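Local coordinates for protein mediator of RNA polymerase II transcription subunit 6 (Schizosaccharomyces pombe, PDB 4H61) that serves as a subunit of the Mediator complex, the coactivator that relays signals from gene-specific regulators to the RNA polymerase II transcription machinery, at residues Asn93-Val105 with Tyr117-Tyr129. Numbering follows the deposited sequence.
Sequences NENEVKPLTVYFV and YTLLATRMLNATY
Strand 97-105, from Val97 and Pro99 to Phe104, lies against helix 117-129 with the two axes 7.7 Å apart at closest approach and their directions 131° apart, an oblique crossing over the antiparallel sheet. Pro99 is the wedge at the middle. Its CB is directed at the helix, and CG meets the methyl CG2 of Thr122 at 3.5 Å and CD1 of Leu125 at 3.6 Å, while Pro99 CB rests against the methyl of Ala121. Thr122 can offer that methyl because CG2 stands anti to its carbonyl carbon, leaving OG1 to bond weakly to Leu119 O within the helix. Leu125 CD1 also reaches Val97 CG1. Farther along the strand, Val102 CG1 packs alongside Thr118 OG1 at 3.2 Å, and CG2 of Thr118 lies 3.5 Å from Leu100 O, beside the classic bulge that Leu100 and Thr101 form opposite Lys88. Near the strand's end, Phe104 turns its edge to the face of Tyr117, which starts the helical segment, in a T-shaped stack, planes at 81°, with Phe104 CZ 3.9 Å above the centre of the tyrosine ring. The far end belongs to Tyr129: its OH lies 3.1 Å from Val97 N, its CE1 3.2 Å from Asn95 O, Glu96 CG covers one ring face, and Leu125 O from its own helix sits over the other. With an alanine in place of Tyr129, Val97 N would probably lose the hydroxyl beside it, Glu96 CG its aromatic partner, and a gap would open next to Asn95 O. Glu96 itself continues to a salt bridge with Lys133, one helical turn beyond Tyr129. The chemistry is consistent with apolar and aromatic packing carrying most of the contact between this helix and strand 97-105, with charge pairing added at one end.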
loop_
_atom_site.group_PDB
_atom_site.type_symbol
_atom_site.label_atom_id
_atom_site.label_comp_id
_atom_site.label_asym_id
_atom_site.label_seq_id
_atom_site.Cartn_x
_atom_site.Cartn_y
_atom_site.Cartn_z
ATOM N N ASN A 93 11.534 -8.732 5.490
ATOM C CA ASN A 93 12.262 -9.513 4.491
ATOM C C ASN A 93 11.299 -10.094 3.461
ATOM O O ASN A 93 10.198 -9.583 3.273
ATOM C CB ASN A 93 13.055 -10.632 5.149
ATOM C CG ASN A 93 12.240 -11.398 6.164
ATOM O OD1 ASN A 93 11.202 -11.986 5.836
ATOM N ND2 ASN A 93 12.706 -11.401 7.410
ATOM N N GLU A 94 11.697 -11.177 2.810
ATOM C CA GLU A 94 10.896 -11.725 1.720
ATOM C C GLU A 94 9.686 -12.494 2.223
ATOM O O GLU A 94 8.773 -12.800 1.456
ATOM C CB GLU A 94 11.759 -12.616 0.832
ATOM C CG GLU A 94 13.066 -11.961 0.442
ATOM C CD GLU A 94 13.879 -12.790 -0.525
ATOM O OE1 GLU A 94 13.723 -14.034 -0.536
ATOM O OE2 GLU A 94 14.678 -12.189 -1.277
ATOM N N ASN A 95 9.676 -12.788 3.518
ATOM C CA ASN A 95 8.616 -13.597 4.104
ATOM C C ASN A 95 7.806 -12.871 5.160
ATOM O O ASN A 95 6.743 -13.340 5.550
ATOM C CB ASN A 95 9.194 -14.871 4.728
ATOM C CG ASN A 95 9.920 -15.735 3.721
ATOM O OD1 ASN A 95 9.411 -16.004 2.629
ATOM N ND2 ASN A 95 11.125 -16.167 4.077
ATOM N N GLU A 96 8.311 -11.748 5.651
ATOM C CA GLU A 96 7.632 -11.070 6.745
ATOM C C GLU A 96 7.318 -9.613 6.455
ATOM O O GLU A 96 8.074 -8.909 5.779
ATOM C CB GLU A 96 8.418 -11.194 8.048
ATOM C CG GLU A 96 8.427 -12.596 8.621
ATOM C CD GLU A 96 8.872 -12.626 10.067
ATOM O OE1 GLU A 96 9.223 -13.725 10.556
ATOM O OE2 GLU A 96 8.862 -11.550 10.710
ATOM N N VAL A 97 6.187 -9.175 6.995
ATOM C CA VAL A 97 5.699 -7.829 6.798
ATOM C C VAL A 97 4.977 -7.389 8.068
ATOM O O VAL A 97 4.284 -8.185 8.694
ATOM C CB VAL A 97 4.758 -7.800 5.582
ATOM C CG1 VAL A 97 3.634 -6.809 5.771
ATOM C CG2 VAL A 97 5.545 -7.513 4.323
ATOM N N LYS A 98 5.158 -6.137 8.475
ATOM C CA LYS A 98 4.424 -5.630 9.628
ATOM C C LYS A 98 3.458 -4.540 9.196
ATOM O O LYS A 98 3.870 -3.476 8.738
ATOM C CB LYS A 98 5.363 -5.122 10.721
ATOM C CG LYS A 98 4.619 -4.639 11.951
ATOM C CD LYS A 98 5.563 -4.091 13.012
ATOM C CE LYS A 98 4.793 -3.550 14.217
ATOM N NZ LYS A 98 3.828 -2.483 13.821
ATOM N N PRO A 99 2.160 -4.815 9.317
ATOM C CA PRO A 99 1.131 -3.847 8.925
ATOM C C PRO A 99 1.167 -2.650 9.859
ATOM O O PRO A 99 1.161 -2.836 11.077
ATOM C CB PRO A 99 -0.175 -4.624 9.110
ATOM C CG PRO A 99 0.235 -6.075 9.104
ATOM C CD PRO A 99 1.586 -6.097 9.749
ATOM N N LEU A 100 1.216 -1.448 9.292
ATOM C CA LEU A 100 1.342 -0.226 10.079
ATOM C C LEU A 100 0.021 0.521 10.152
ATOM O O LEU A 100 -0.470 0.813 11.244
ATOM C CB LEU A 100 2.436 0.674 9.502
ATOM C CG LEU A 100 3.824 0.053 9.642
ATOM C CD1 LEU A 100 4.933 0.968 9.082
ATOM C CD2 LEU A 100 4.051 -0.302 11.105
ATOM N N THR A 101 -0.537 0.852 8.989
ATOM C CA THR A 101 -1.856 1.473 8.918
ATOM C C THR A 101 -2.584 1.097 7.617
ATOM O O THR A 101 -1.955 0.656 6.648
ATOM C CB THR A 101 -1.796 3.024 9.121
ATOM O OG1 THR A 101 -2.547 3.692 8.093
ATOM C CG2 THR A 101 -0.373 3.537 9.109
ATOM N N VAL A 102 -3.909 1.232 7.596
ATOM C CA VAL A 102 -4.639 1.005 6.349
ATOM C C VAL A 102 -5.551 2.175 5.977
ATOM O O VAL A 102 -6.077 2.869 6.847
ATOM C CB VAL A 102 -5.378 -0.376 6.295
ATOM C CG1 VAL A 102 -5.130 -1.192 7.556
ATOM C CG2 VAL A 102 -6.859 -0.211 6.030
ATOM N N TYR A 103 -5.706 2.405 4.678
ATOM C CA TYR A 103 -6.412 3.579 4.188
ATOM C C TYR A 103 -7.515 3.150 3.241
ATOM O O TYR A 103 -7.397 2.131 2.562
ATOM C CB TYR A 103 -5.453 4.516 3.435
ATOM C CG TYR A 103 -4.113 4.721 4.112
ATOM C CD1 TYR A 103 -3.140 3.726 4.084
ATOM C CD2 TYR A 103 -3.813 5.919 4.766
ATOM C CE1 TYR A 103 -1.923 3.902 4.697
ATOM C CE2 TYR A 103 -2.588 6.105 5.383
ATOM C CZ TYR A 103 -1.647 5.088 5.340
ATOM O OH TYR A 103 -0.422 5.239 5.942
ATOM N N PHE A 104 -8.582 3.939 3.188
ATOM C CA PHE A 104 -9.644 3.713 2.219
ATOM C C PHE A 104 -9.580 4.731 1.092
ATOM O O PHE A 104 -9.318 5.911 1.318
ATOM C CB PHE A 104 -11.011 3.769 2.893
ATOM C CG PHE A 104 -11.263 2.626 3.829
ATOM C CD1 PHE A 104 -10.528 1.453 3.724
ATOM C CD2 PHE A 104 -12.236 2.715 4.814
ATOM C CE1 PHE A 104 -10.755 0.396 4.581
ATOM C CE2 PHE A 104 -12.472 1.659 5.678
ATOM C CZ PHE A 104 -11.730 0.502 5.562
ATOM N N VAL A 105 -9.789 4.257 -0.127
ATOM C CA VAL A 105 -9.983 5.138 -1.261
ATOM C C VAL A 105 -11.416 4.916 -1.716
ATOM O O VAL A 105 -11.692 4.083 -2.583
ATOM C CB VAL A 105 -8.988 4.847 -2.404
ATOM C CG1 VAL A 105 -9.078 5.924 -3.469
ATOM C CG2 VAL A 105 -7.571 4.773 -1.863
ATOM N N TYR A 117 -8.930 -2.319 11.509
ATOM C CA TYR A 117 -8.556 -2.950 10.246
ATOM C C TYR A 117 -7.085 -3.353 10.230
ATOM O O TYR A 117 -6.744 -4.455 9.794
ATOM C CB TYR A 117 -8.917 -2.061 9.052
ATOM C CG TYR A 117 -10.410 -1.999 8.834
ATOM C CD1 TYR A 117 -11.194 -1.065 9.508
ATOM C CD2 TYR A 117 -11.042 -2.900 7.984
ATOM C CE1 TYR A 117 -12.563 -1.020 9.323
ATOM C CE2 TYR A 117 -12.409 -2.863 7.795
ATOM C CZ TYR A 117 -13.164 -1.923 8.466
ATOM O OH TYR A 117 -14.525 -1.891 8.277
ATOM N N THR A 118 -6.222 -2.470 10.725
ATOM C CA THR A 118 -4.816 -2.809 10.885
ATOM C C THR A 118 -4.676 -4.005 11.834
ATOM O O THR A 118 -3.936 -4.953 11.545
ATOM C CB THR A 118 -3.983 -1.608 11.387
ATOM O OG1 THR A 118 -4.082 -0.526 10.453
ATOM C CG2 THR A 118 -2.519 -1.993 11.530
ATOM N N LEU A 119 -5.414 -3.972 12.944
ATOM C CA LEU A 119 -5.406 -5.077 13.904
ATOM C C LEU A 119 -5.778 -6.402 13.245
ATOM O O LEU A 119 -5.134 -7.428 13.478
ATOM C CB LEU A 119 -6.333 -4.791 15.086
ATOM C CG LEU A 119 -5.805 -3.737 16.065
ATOM C CD1 LEU A 119 -6.775 -3.503 17.218
ATOM C CD2 LEU A 119 -4.422 -4.127 16.590
ATOM N N LEU A 120 -6.808 -6.372 12.409
ATOM C CA LEU A 120 -7.252 -7.570 11.708
ATOM C C LEU A 120 -6.169 -8.075 10.774
ATOM O O LEU A 120 -5.888 -9.283 10.722
ATOM C CB LEU A 120 -8.536 -7.290 10.933
ATOM C CG LEU A 120 -9.743 -7.158 11.867
ATOM C CD1 LEU A 120 -11.037 -6.894 11.099
ATOM C CD2 LEU A 120 -9.855 -8.393 12.759
ATOM N N ALA A 121 -5.565 -7.135 10.051
ATOM C CA ALA A 121 -4.466 -7.436 9.144
ATOM C C ALA A 121 -3.332 -8.166 9.853
ATOM O O ALA A 121 -2.959 -9.269 9.447
ATOM C CB ALA A 121 -3.957 -6.173 8.497
ATOM N N THR A 122 -2.801 -7.573 10.921
ATOM C CA THR A 122 -1.685 -8.195 11.634
ATOM C C THR A 122 -2.082 -9.547 12.231
ATOM O O THR A 122 -1.270 -10.467 12.281
ATOM C CB THR A 122 -1.091 -7.302 12.748
ATOM O OG1 THR A 122 -1.845 -7.471 13.951
ATOM C CG2 THR A 122 -1.078 -5.823 12.342
ATOM N N ARG A 123 -3.331 -9.671 12.670
ATOM C CA ARG A 123 -3.794 -10.943 13.206
ATOM C C ARG A 123 -3.824 -12.014 12.116
ATOM O O ARG A 123 -3.516 -13.187 12.365
ATOM C CB ARG A 123 -5.156 -10.800 13.870
ATOM C CG ARG A 123 -5.057 -10.352 15.303
ATOM C CD ARG A 123 -6.383 -10.486 16.026
ATOM N NE ARG A 123 -6.258 -10.134 17.441
ATOM C CZ ARG A 123 -7.074 -9.299 18.078
ATOM N NH1 ARG A 123 -8.082 -8.730 17.426
ATOM N NH2 ARG A 123 -6.886 -9.036 19.366
ATOM N N MET A 124 -4.182 -11.598 10.908
ATOM C CA MET A 124 -4.169 -12.497 9.771
ATOM C C MET A 124 -2.731 -12.929 9.496
ATOM O O MET A 124 -2.444 -14.120 9.330
ATOM C CB MET A 124 -4.758 -11.805 8.543
ATOM C CG MET A 124 -4.930 -12.724 7.347
ATOM S SD MET A 124 -5.293 -11.793 5.854
ATOM C CE MET A 124 -3.705 -11.034 5.556
ATOM N N LEU A 125 -1.832 -11.949 9.468
ATOM C CA LEU A 125 -0.435 -12.219 9.168
ATOM C C LEU A 125 0.245 -13.027 10.266
ATOM O O LEU A 125 0.972 -13.975 9.971
ATOM C CB LEU A 125 0.328 -10.928 8.870
ATOM C CG LEU A 125 -0.056 -10.312 7.519
ATOM C CD1 LEU A 125 0.745 -9.060 7.226
ATOM C CD2 LEU A 125 0.119 -11.325 6.400
ATOM N N ASN A 126 -0.000 -12.666 11.522
ATOM C CA ASN A 126 0.552 -13.424 12.642
ATOM C C ASN A 126 0.193 -14.905 12.566
ATOM O O ASN A 126 1.055 -15.771 12.726
ATOM C CB ASN A 126 0.079 -12.860 13.982
ATOM C CG ASN A 126 0.746 -11.553 14.327
ATOM O OD1 ASN A 126 1.856 -11.267 13.875
ATOM N ND2 ASN A 126 0.070 -10.743 15.133
ATOM N N ALA A 127 -1.082 -15.191 12.319
ATOM C CA ALA A 127 -1.534 -16.572 12.240
ATOM C C ALA A 127 -0.829 -17.283 11.092
ATOM O O ALA A 127 -0.395 -18.428 11.230
ATOM C CB ALA A 127 -3.034 -16.631 12.059
ATOM N N THR A 128 -0.710 -16.591 9.962
ATOM C CA THR A 128 0.003 -17.127 8.812
ATOM C C THR A 128 1.457 -17.426 9.176
ATOM O O THR A 128 1.941 -18.539 8.980
ATOM C CB THR A 128 -0.025 -16.147 7.622
ATOM O OG1 THR A 128 -1.380 -15.899 7.242
ATOM C CG2 THR A 128 0.724 -16.727 6.432
ATOM N N TYR A 129 2.145 -16.430 9.717
ATOM C CA TYR A 129 3.552 -16.580 10.055
ATOM C C TYR A 129 3.797 -17.675 11.098
ATOM O O TYR A 129 4.831 -18.348 11.056
ATOM C CB TYR A 129 4.159 -15.233 10.498
ATOM C CG TYR A 129 4.125 -14.177 9.406
ATOM C CD1 TYR A 129 3.980 -14.543 8.068
ATOM C CD2 TYR A 129 4.216 -12.816 9.708
ATOM C CE1 TYR A 129 3.937 -13.595 7.063
ATOM C CE2 TYR A 129 4.174 -11.849 8.701
ATOM C CZ TYR A 129 4.033 -12.254 7.379
ATOM O OH TYR A 129 3.988 -11.330 6.358
#